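Local coordinates for protein Rik1-associated factor 1 (PDB 4O9D) that serves in the Clr4 methyltransferase complex, which contributes to establishing heterochromatin by ubiquitylating and methylating histone H3, and carries a WD-repeat beta-propeller, at residues Tyr89-Asp94 / Gly107-Ala112. Numbering follows the deposited sequence.
Sequences YSTISD and GAFDNA. With EDO (1,2-ethanediol), chain D.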
ATOM      1  N   TYR A  89      -9.377  18.982  -3.924  1.00 46.89           N
ATOM      2  CA  TYR A  89      -9.336  17.590  -3.499  1.00 42.72           C
ATOM      3  C   TYR A  89      -8.127  17.284  -2.606  1.00 38.39           C
ATOM      4  O   TYR A  89      -7.049  17.866  -2.776  1.00 37.50           O
ATOM      5  CB  TYR A  89      -9.390  16.691  -4.730  1.00 37.64           C
ATOM      6  CG  TYR A  89     -10.771  16.709  -5.323  1.00 42.86           C
ATOM      7  CD1 TYR A  89     -11.783  15.939  -4.776  1.00 39.99           C
ATOM      8  CD2 TYR A  89     -11.082  17.535  -6.390  1.00 51.79           C
ATOM      9  CE1 TYR A  89     -13.050  15.963  -5.293  1.00 44.18           C
ATOM     10  CE2 TYR A  89     -12.359  17.570  -6.919  1.00 50.65           C
ATOM     11  CZ  TYR A  89     -13.339  16.785  -6.362  1.00 51.03           C
ATOM     12  OH  TYR A  89     -14.612  16.810  -6.874  1.00 53.00           O
ATOM     13  N   SER A  90      -8.342  16.396  -1.632  1.00 35.07           N
ATOM     14  CA  SER A  90      -7.282  15.921  -0.742  1.00 35.91           C
ATOM     15  C   SER A  90      -6.760  14.553  -1.187  1.00 32.21           C
ATOM     16  O   SER A  90      -7.534  13.645  -1.454  1.00 31.91           O
ATOM     17  CB  SER A  90      -7.799  15.784   0.695  1.00 28.67           C
ATOM     18  OG  SER A  90      -8.486  16.945   1.124  1.00 38.06           O
ATOM     19  N   THR A  91      -5.443  14.418  -1.228  1.00 28.74           N
ATOM     20  CA  THR A  91      -4.783  13.152  -1.521  1.00 30.69           C
ATOM     21  C   THR A  91      -5.426  11.903  -0.902  1.00 26.22           C
ATOM     22  O   THR A  91      -5.668  11.830   0.299  1.00 29.44           O
ATOM     23  CB  THR A  91      -3.330  13.235  -1.063  1.00 28.69           C
ATOM     24  OG1 THR A  91      -2.667  14.243  -1.842  1.00 31.57           O
ATOM     25  CG2 THR A  91      -2.612  11.878  -1.236  1.00 30.49           C
ATOM     26  N   ILE A  92      -5.674  10.903  -1.735  1.00 27.78           N
ATOM     27  CA  ILE A  92      -6.145   9.619  -1.248  1.00 27.34           C
ATOM     28  C   ILE A  92      -4.941   8.860  -0.729  1.00 30.70           C
ATOM     29  O   ILE A  92      -3.968   8.657  -1.460  1.00 30.29           O
ATOM     30  CB  ILE A  92      -6.826   8.782  -2.345  1.00 27.71           C
ATOM     31  CG1 ILE A  92      -8.026   9.542  -2.922  1.00 25.71           C
ATOM     32  CG2 ILE A  92      -7.262   7.409  -1.774  1.00 24.38           C
ATOM     33  CD1 ILE A  92      -9.160   9.718  -1.955  1.00 26.89           C
ATOM     34  N   SER A  93      -5.000   8.440   0.531  1.00 22.95           N
ATOM     35  CA  SER A  93      -3.839   7.825   1.145  1.00 31.36           C
ATOM     36  C   SER A  93      -3.959   6.298   1.128  1.00 25.56           C
ATOM     37  O   SER A  93      -2.960   5.597   1.020  1.00 27.69           O
ATOM     38  CB  SER A  93      -3.619   8.377   2.567  1.00 28.64           C
ATOM     39  OG  SER A  93      -4.737   8.104   3.396  1.00 28.22           O
ATOM     40  N   ASP A  94      -5.168   5.766   1.203  1.00 21.97           N
ATOM     41  CA  ASP A  94      -5.319   4.327   1.097  1.00 28.26           C
ATOM     42  C   ASP A  94      -6.760   4.001   0.763  1.00 28.03           C
ATOM     43  O   ASP A  94      -7.639   4.846   0.856  1.00 26.86           O
ATOM     44  CB  ASP A  94      -4.892   3.621   2.398  1.00 22.73           C
ATOM     45  CG  ASP A  94      -4.230   2.234   2.143  1.00 28.55           C
ATOM     46  OD1 ASP A  94      -4.270   1.743   0.987  1.00 27.62           O
ATOM     47  OD2 ASP A  94      -3.683   1.642   3.104  1.00 26.24           O
ATOM     48  N   GLY A 107      -9.332   6.470   2.702  1.00 21.96           N
ATOM     49  CA  GLY A 107      -8.709   7.376   3.651  1.00 23.21           C
ATOM     50  C   GLY A 107      -8.040   8.524   2.901  1.00 24.91           C
ATOM     51  O   GLY A 107      -7.579   8.355   1.790  1.00 26.93           O
ATOM     52  N   ALA A 108      -7.981   9.699   3.499  1.00 26.53           N
ATOM     53  CA  ALA A 108      -7.384  10.823   2.802  1.00 27.24           C
ATOM     54  C   ALA A 108      -6.814  11.883   3.742  1.00 26.71           C
ATOM     55  O   ALA A 108      -6.944  11.817   4.977  1.00 23.87           O
ATOM     56  CB  ALA A 108      -8.423  11.471   1.844  1.00 24.74           C
ATOM     57  N   PHE A 109      -6.240  12.899   3.108  1.00 28.15           N
ATOM     58  CA  PHE A 109      -5.592  14.000   3.790  1.00 29.40           C
ATOM     59  C   PHE A 109      -6.613  15.069   4.228  1.00 35.03           C
ATOM     60  O   PHE A 109      -6.248  16.165   4.676  1.00 33.77           O
ATOM     61  CB  PHE A 109      -4.521  14.597   2.876  1.00 28.29           C
ATOM     62  CG  PHE A 109      -3.263  13.779   2.785  1.00 35.98           C
ATOM     63  CD1 PHE A 109      -3.186  12.509   3.358  1.00 30.11           C
ATOM     64  CD2 PHE A 109      -2.146  14.284   2.122  1.00 31.74           C
ATOM     65  CE1 PHE A 109      -2.022  11.765   3.285  1.00 27.67           C
ATOM     66  CE2 PHE A 109      -0.976  13.544   2.045  1.00 32.75           C
ATOM     67  CZ  PHE A 109      -0.917  12.284   2.628  1.00 34.71           C
ATOM     68  N   ASP A 110      -7.893  14.735   4.142  1.00 34.42           N
ATOM     69  CA  ASP A 110      -8.919  15.546   4.808  1.00 37.38           C
ATOM     70  C   ASP A 110      -9.229  15.058   6.235  1.00 35.73           C
ATOM     71  O   ASP A 110     -10.133  15.581   6.884  1.00 35.79           O
ATOM     72  CB  ASP A 110     -10.203  15.570   3.980  1.00 32.53           C
ATOM     73  CG  ASP A 110     -10.882  14.222   3.934  1.00 33.52           C
ATOM     74  OD1 ASP A 110     -10.190  13.204   4.183  1.00 30.89           O
ATOM     75  OD2 ASP A 110     -12.101  14.182   3.637  1.00 35.12           O
ATOM     76  N   ASN A 111      -8.469  14.073   6.724  1.00 29.29           N
ATOM     77  CA  ASN A 111      -8.682  13.504   8.064  1.00 34.55           C
ATOM     78  C   ASN A 111      -9.907  12.607   8.213  1.00 29.21           C
ATOM     79  O   ASN A 111     -10.356  12.397   9.328  1.00 30.84           O
ATOM     80  CB  ASN A 111      -8.815  14.614   9.135  1.00 31.17           C
ATOM     81  CG  ASN A 111      -7.631  15.556   9.156  1.00 33.49           C
ATOM     82  OD1 ASN A 111      -6.644  15.375   8.415  1.00 34.83           O
ATOM     83  ND2 ASN A 111      -7.717  16.580  10.001  1.00 36.39           N
ATOM     84  N   ALA A 112     -10.464  12.103   7.117  1.00 27.14           N
ATOM     85  CA  ALA A 112     -11.712  11.336   7.199  1.00 26.40           C
ATOM     86  C   ALA A 112     -11.579   9.929   6.626  1.00 26.14           C
ATOM     87  O   ALA A 112     -10.856   9.724   5.668  1.00 25.17           O
ATOM     88  CB  ALA A 112     -12.860  12.102   6.488  1.00 24.59           C
TER
HETATM   89  C1  EDO D 702     -11.226  19.549   8.778  1.00 51.64           C
HETATM   90  O1  EDO D 702     -11.719  18.699   9.814  1.00 42.26           O
HETATM   91  C2  EDO D 702      -9.945  18.950   8.204  1.00 48.40           C
HETATM   92  O2  EDO D 702     -10.211  18.496   6.871  1.00 49.01           O
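Gly107 is shared by Ser93 and Asp94, one residue against two, as in a classic beta bulge, and this is the tight end of the contact. Two backbone bonds hold it: Ser93 N reaches Gly107 O at 2.9 Å, from above the carbonyl plane, and Gly107 N meets Asp94 O at 3.0 Å. Ser93 OG bonds to Ile133 O on the next blade, while Asp94 OD2 pairs with Lys135 there. Beyond the bulge the Ala108 methyl presses on Thr91 O (CB to O 3.2 Å), the same oxygen that accepts from Phe109 N at 3.1 Å in the plane of the Thr91 carbonyl. Towards the partly exposed side, contacts are looser and apolar. Thr91 and Phe109 run side by side, Thr91 CB lying over one ring face 4.0 Å from the centroid, with Ser93 CB 3.8 Å from Phe109 CE1. An alanine at Phe109 would probably leave Thr91 and Ser93 without this cover and Tyr132 without its stacking partner. Phe109 itself sits in the type I turn from Ala108 to Asn111; Asp110 OD1 accepts from Ala112 N in an Asx turn and is also hydrogen-bonded to His78 ND1. Such a bulged hairpin, tied through Ser93 and Asp94 to the adjoining blade, is part of one blade of the WD-repeat beta-propeller.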